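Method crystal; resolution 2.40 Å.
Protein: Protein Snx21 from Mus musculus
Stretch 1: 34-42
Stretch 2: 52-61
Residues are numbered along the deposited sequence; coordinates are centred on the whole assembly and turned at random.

Stretch 1, residues 34-42: WANAWQLQT
Stretch 2 (52-61) RPLLTLAGLA

Residues 34-42 and 52-61 are both helical, and both helices run on past the C-terminal end of their stretch. Phi runs from -49° to -72° and psi from -24° to -56°. Backbone i to i+4 hydrogen bonds hold each helix, for example Trp38 N to Trp34 O at 2.9 Å and Leu60 N to Thr56 O at 2.9 Å. The helices run roughly antiparallel, at 149° between their N-to-C directions, and their axes approach to 9.2 Å. The CA atoms of Trp34 and Thr56 are the nearest pair across the stretches, 5.8 Å apart.

Two tryptophans fill the interface as knobs. Trp34 (chi1 -66°, m; chi2 120°) sits among Leu55, Thr56, Gly59 and Leu60. Gly59 CA lies over one face of its indole, 3.5 Å from the centroid of the five-membered ring, in a CH-pi contact. Glycine makes this possible: an ideal CB there would fall 2.2 Å from Trp34 CD2, a clash. Trp34 CB also meets Leu60 CD2 at 3.5 Å.

Trp38 (chi1 178°, t; chi2 -107°) sits among Pro53, Thr56, Leu57 and Leu60. Leu57 CD2 is centred over its six-membered ring, 3.9 Å from the centroid. Trp38 CZ3 packs on Pro53 CB at 3.9 Å, and Thr56 CG2 lies at the ring edge. Leu57 and Leu60 are both m,t.

Polar bonding centres on Gln41 (chi1 -59°, m; chi2 176°, t; chi3 71°). Its NE2 donates to Thr56 OG1 at 2.7 Å, with an N-H...O angle of 163°, and to Ala37 O in its own helix at 3.2 Å. Thr56 (chi1 -51°, m) passes the chain on: OG1 donates to Arg52 O at 2.6 Å. Gln41 OE1 is 3.4 Å from Pro53 N, but proline has no hydrogen to share, so no bond forms.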

ATOM      1  N   TRP A  34      13.823 -10.673   5.846  1.00 31.60           N
ATOM      2  CA  TRP A  34      12.369 -10.566   5.810  1.00 27.93           C
ATOM      3  C   TRP A  34      11.750 -10.684   7.217  1.00 31.45           C
ATOM      4  O   TRP A  34      10.778 -10.002   7.535  1.00 34.60           O
ATOM      5  CB  TRP A  34      11.746 -11.662   4.928  1.00 25.98           C
ATOM      6  CG  TRP A  34      12.017 -11.639   3.431  1.00 28.76           C
ATOM      7  CD1 TRP A  34      12.623 -12.627   2.701  1.00 20.20           C
ATOM      8  CD2 TRP A  34      11.661 -10.613   2.494  1.00 28.98           C
ATOM      9  NE1 TRP A  34      12.673 -12.280   1.377  1.00 27.94           N
ATOM     10  CE2 TRP A  34      12.087 -11.048   1.211  1.00 23.25           C
ATOM     11  CE3 TRP A  34      11.014  -9.370   2.601  1.00 29.56           C
ATOM     12  CZ2 TRP A  34      11.897 -10.293   0.053  1.00 19.73           C
ATOM     13  CZ3 TRP A  34      10.825  -8.616   1.447  1.00 28.52           C
ATOM     14  CH2 TRP A  34      11.272  -9.080   0.190  1.00 26.58           C
ATOM     15  N   ALA A  35      12.310 -11.572   8.034  1.00 30.81           N
ATOM     16  CA  ALA A  35      11.728 -11.953   9.319  1.00 32.97           C
ATOM     17  C   ALA A  35      11.826 -10.830  10.347  1.00 36.77           C
ATOM     18  O   ALA A  35      10.877 -10.570  11.078  1.00 44.07           O
ATOM     19  CB  ALA A  35      12.399 -13.215   9.854  1.00 32.80           C
ATOM     20  N   ASN A  36      12.982 -10.178  10.401  1.00 36.04           N
ATOM     21  CA  ASN A  36      13.165  -9.001  11.239  1.00 44.13           C
ATOM     22  C   ASN A  36      12.376  -7.778  10.755  1.00 41.97           C
ATOM     23  O   ASN A  36      11.795  -7.062  11.565  1.00 43.73           O
ATOM     24  CB  ASN A  36      14.653  -8.690  11.387  1.00 59.67           C
ATOM     25  CG  ASN A  36      15.400  -9.794  12.116  1.00 73.00           C
ATOM     26  OD1 ASN A  36      14.909 -10.349  13.108  1.00 72.34           O
ATOM     27  ND2 ASN A  36      16.583 -10.133  11.619  1.00 77.41           N
ATOM     28  N   ALA A  37      12.350  -7.549   9.442  1.00 38.23           N
ATOM     29  CA  ALA A  37      11.498  -6.515   8.864  1.00 40.79           C
ATOM     30  C   ALA A  37      10.027  -6.740   9.218  1.00 42.78           C
ATOM     31  O   ALA A  37       9.307  -5.790   9.510  1.00 48.89           O
ATOM     32  CB  ALA A  37      11.675  -6.453   7.355  1.00 39.78           C
ATOM     33  N   TRP A  38       9.584  -7.993   9.183  1.00 39.07           N
ATOM     34  CA  TRP A  38       8.236  -8.338   9.634  1.00 38.13           C
ATOM     35  C   TRP A  38       7.982  -7.943  11.098  1.00 46.71           C
ATOM     36  O   TRP A  38       6.983  -7.304  11.410  1.00 47.61           O
ATOM     37  CB  TRP A  38       7.934  -9.826   9.435  1.00 33.37           C
ATOM     38  CG  TRP A  38       6.570 -10.170   9.934  1.00 32.53           C
ATOM     39  CD1 TRP A  38       6.262 -10.872  11.065  1.00 31.52           C
ATOM     40  CD2 TRP A  38       5.322  -9.761   9.361  1.00 30.09           C
ATOM     41  NE1 TRP A  38       4.902 -10.956  11.209  1.00 35.20           N
ATOM     42  CE2 TRP A  38       4.296 -10.280  10.174  1.00 34.18           C
ATOM     43  CE3 TRP A  38       4.964  -9.018   8.225  1.00 28.79           C
ATOM     44  CZ2 TRP A  38       2.950 -10.086   9.894  1.00 29.68           C
ATOM     45  CZ3 TRP A  38       3.628  -8.829   7.944  1.00 28.24           C
ATOM     46  CH2 TRP A  38       2.639  -9.353   8.778  1.00 28.78           C
ATOM     47  N   GLN A  39       8.891  -8.339  11.982  1.00 51.27           N
ATOM     48  CA  GLN A  39       8.863  -7.955  13.397  1.00 53.15           C
ATOM     49  C   GLN A  39       8.819  -6.432  13.626  1.00 50.81           C
ATOM     50  O   GLN A  39       8.008  -5.946  14.419  1.00 49.43           O
ATOM     51  CB  GLN A  39      10.068  -8.564  14.132  1.00 62.71           C
ATOM     52  CG  GLN A  39      10.305  -8.030  15.547  1.00 63.88           C
ATOM     53  CD  GLN A  39       9.326  -8.593  16.553  1.00 60.48           C
ATOM     54  OE1 GLN A  39       8.728  -9.642  16.325  1.00 67.05           O
ATOM     55  NE2 GLN A  39       9.158  -7.899  17.676  1.00 61.09           N
ATOM     56  N   LEU A  40       9.703  -5.692  12.955  1.00 46.06           N
ATOM     57  CA  LEU A  40       9.674  -4.229  12.987  1.00 47.17           C
ATOM     58  C   LEU A  40       8.263  -3.687  12.717  1.00 55.87           C
ATOM     59  O   LEU A  40       7.704  -2.942  13.522  1.00 65.00           O
ATOM     60  CB  LEU A  40      10.664  -3.645  11.965  1.00 41.41           C
ATOM     61  CG  LEU A  40      12.170  -3.770  12.235  1.00 64.41           C
ATOM     62  CD1 LEU A  40      12.966  -3.600  10.948  1.00 73.22           C
ATOM     63  CD2 LEU A  40      12.648  -2.766  13.285  1.00 71.48           C
ATOM     64  N   GLN A  41       7.695  -4.084  11.585  1.00 50.29           N
ATOM     65  CA  GLN A  41       6.394  -3.592  11.147  1.00 49.08           C
ATOM     66  C   GLN A  41       5.247  -3.951  12.088  1.00 53.71           C
ATOM     67  O   GLN A  41       4.342  -3.145  12.294  1.00 56.28           O
ATOM     68  CB  GLN A  41       6.072  -4.119   9.740  1.00 39.64           C
ATOM     69  CG  GLN A  41       7.090  -3.738   8.674  1.00 39.44           C
ATOM     70  CD  GLN A  41       6.769  -4.365   7.321  1.00 44.78           C
ATOM     71  OE1 GLN A  41       5.810  -3.977   6.654  1.00 49.07           O
ATOM     72  NE2 GLN A  41       7.569  -5.346   6.919  1.00 42.23           N
ATOM     73  N   THR A  42       5.296  -5.152  12.666  1.00 56.55           N
ATOM     74  CA  THR A  42       4.163  -5.707  13.414  1.00 60.18           C
ATOM     75  C   THR A  42       3.912  -5.021  14.763  1.00 71.88           C
ATOM     76  O   THR A  42       2.792  -5.043  15.273  1.00 78.88           O
ATOM     77  CB  THR A  42       4.294  -7.246  13.608  1.00 68.58           C
ATOM     78  OG1 THR A  42       3.076  -7.776  14.138  1.00 73.02           O
ATOM     79  CG2 THR A  42       5.422  -7.591  14.549  1.00 67.33           C
ATOM     80  N   ARG A  52       3.471  -3.204   1.930  1.00 40.74           N
ATOM     81  CA  ARG A  52       4.747  -3.545   2.538  1.00 42.16           C
ATOM     82  C   ARG A  52       4.664  -4.778   3.453  1.00 40.32           C
ATOM     83  O   ARG A  52       5.563  -5.634   3.416  1.00 33.05           O
ATOM     84  CB  ARG A  52       5.342  -2.350   3.290  1.00 42.93           C
ATOM     85  CG  ARG A  52       6.517  -1.730   2.583  1.00 57.68           C
ATOM     86  CD  ARG A  52       7.228  -0.713   3.460  1.00 73.07           C
ATOM     87  NE  ARG A  52       6.548   0.581   3.483  1.00 85.61           N
ATOM     88  CZ  ARG A  52       6.730   1.539   2.578  1.00 94.73           C
ATOM     89  NH1 ARG A  52       7.567   1.349   1.567  1.00100.09           N
ATOM     90  NH2 ARG A  52       6.069   2.687   2.677  1.00 92.33           N
ATOM     91  N   PRO A  53       3.605  -4.869   4.293  1.00 31.70           N
ATOM     92  CA  PRO A  53       3.430  -6.123   5.032  1.00 32.41           C
ATOM     93  C   PRO A  53       3.245  -7.310   4.094  1.00 25.58           C
ATOM     94  O   PRO A  53       3.905  -8.323   4.257  1.00 31.62           O
ATOM     95  CB  PRO A  53       2.165  -5.865   5.854  1.00 33.83           C
ATOM     96  CG  PRO A  53       2.182  -4.418   6.066  1.00 33.17           C
ATOM     97  CD  PRO A  53       2.676  -3.837   4.783  1.00 30.32           C
ATOM     98  N   LEU A  54       2.378  -7.157   3.104  1.00 26.24           N
ATOM     99  CA  LEU A  54       2.142  -8.189   2.116  1.00 22.09           C
ATOM    100  C   LEU A  54       3.402  -8.592   1.354  1.00 22.12           C
ATOM    101  O   LEU A  54       3.617  -9.778   1.099  1.00 27.37           O
ATOM    102  CB  LEU A  54       1.018  -7.758   1.164  1.00 26.41           C
ATOM    103  CG  LEU A  54      -0.357  -7.743   1.840  1.00 25.66           C
ATOM    104  CD1 LEU A  54      -1.407  -7.211   0.876  1.00 27.56           C
ATOM    105  CD2 LEU A  54      -0.731  -9.144   2.295  1.00 26.52           C
ATOM    106  N   LEU A  55       4.232  -7.611   0.998  1.00 25.70           N
ATOM    107  CA  LEU A  55       5.503  -7.899   0.337  1.00 25.14           C
ATOM    108  C   LEU A  55       6.427  -8.710   1.255  1.00 23.42           C
ATOM    109  O   LEU A  55       7.107  -9.642   0.821  1.00 23.79           O
ATOM    110  CB  LEU A  55       6.210  -6.616  -0.098  1.00 29.85           C
ATOM    111  CG  LEU A  55       7.462  -6.898  -0.930  1.00 25.82           C
ATOM    112  CD1 LEU A  55       7.087  -6.969  -2.399  1.00 28.02           C
ATOM    113  CD2 LEU A  55       8.524  -5.857  -0.704  1.00 28.75           C
ATOM    114  N   THR A  56       6.445  -8.331   2.528  1.00 24.18           N
ATOM    115  CA  THR A  56       7.204  -9.041   3.532  1.00 25.79           C
ATOM    116  C   THR A  56       6.761 -10.495   3.671  1.00 23.21           C
ATOM    117  O   THR A  56       7.583 -11.405   3.670  1.00 21.70           O
ATOM    118  CB  THR A  56       7.062  -8.355   4.888  1.00 28.21           C
ATOM    119  OG1 THR A  56       7.364  -6.965   4.743  1.00 27.91           O
ATOM    120  CG2 THR A  56       7.986  -8.994   5.897  1.00 19.78           C
ATOM    121  N   LEU A  57       5.458 -10.703   3.802  1.00 24.05           N
ATOM    122  CA  LEU A  57       4.896 -12.048   3.901  1.00 23.98           C
ATOM    123  C   LEU A  57       5.136 -12.860   2.627  1.00 27.74           C
ATOM    124  O   LEU A  57       5.352 -14.079   2.666  1.00 25.71           O
ATOM    125  CB  LEU A  57       3.407 -11.962   4.194  1.00 22.92           C
ATOM    126  CG  LEU A  57       3.054 -11.486   5.595  1.00 18.51           C
ATOM    127  CD1 LEU A  57       1.582 -11.117   5.670  1.00 21.30           C
ATOM    128  CD2 LEU A  57       3.388 -12.557   6.598  1.00 17.63           C
ATOM    129  N   ALA A  58       5.105 -12.189   1.488  1.00 15.78           N
ATOM    130  CA  ALA A  58       5.434 -12.897   0.261  1.00 26.49           C
ATOM    131  C   ALA A  58       6.908 -13.364   0.309  1.00 21.22           C
ATOM    132  O   ALA A  58       7.225 -14.468  -0.127  1.00 25.18           O
ATOM    133  CB  ALA A  58       5.131 -12.040  -0.984  1.00 15.32           C
ATOM    134  N   GLY A  59       7.787 -12.528   0.863  1.00 29.54           N
ATOM    135  CA  GLY A  59       9.194 -12.860   0.985  1.00 22.33           C
ATOM    136  C   GLY A  59       9.378 -14.074   1.867  1.00 23.80           C
ATOM    137  O   GLY A  59      10.052 -15.046   1.490  1.00 18.45           O
ATOM    138  N   LEU A  60       8.756 -14.020   3.041  1.00 22.48           N
ATOM    139  CA  LEU A  60       8.753 -15.141   3.978  1.00 21.02           C
ATOM    140  C   LEU A  60       8.196 -16.438   3.365  1.00 21.12           C
ATOM    141  O   LEU A  60       8.814 -17.495   3.471  1.00 26.64           O
ATOM    142  CB  LEU A  60       7.988 -14.763   5.248  1.00 20.36           C
ATOM    143  CG  LEU A  60       8.613 -13.672   6.127  1.00 22.99           C
ATOM    144  CD1 LEU A  60       7.706 -13.341   7.299  1.00 24.21           C
ATOM    145  CD2 LEU A  60       9.999 -14.111   6.625  1.00 22.06           C
ATOM    146  N   ALA A  61       7.038 -16.351   2.720  1.00 16.08           N
ATOM    147  CA  ALA A  61       6.391 -17.536   2.166  1.00 17.40           C
ATOM    148  C   ALA A  61       7.266 -18.224   1.112  1.00 16.24           C
ATOM    149  O   ALA A  61       7.411 -19.441   1.119  1.00 22.11           O
ATOM    150  CB  ALA A  61       5.020 -17.181   1.594  1.00 16.88           C
TER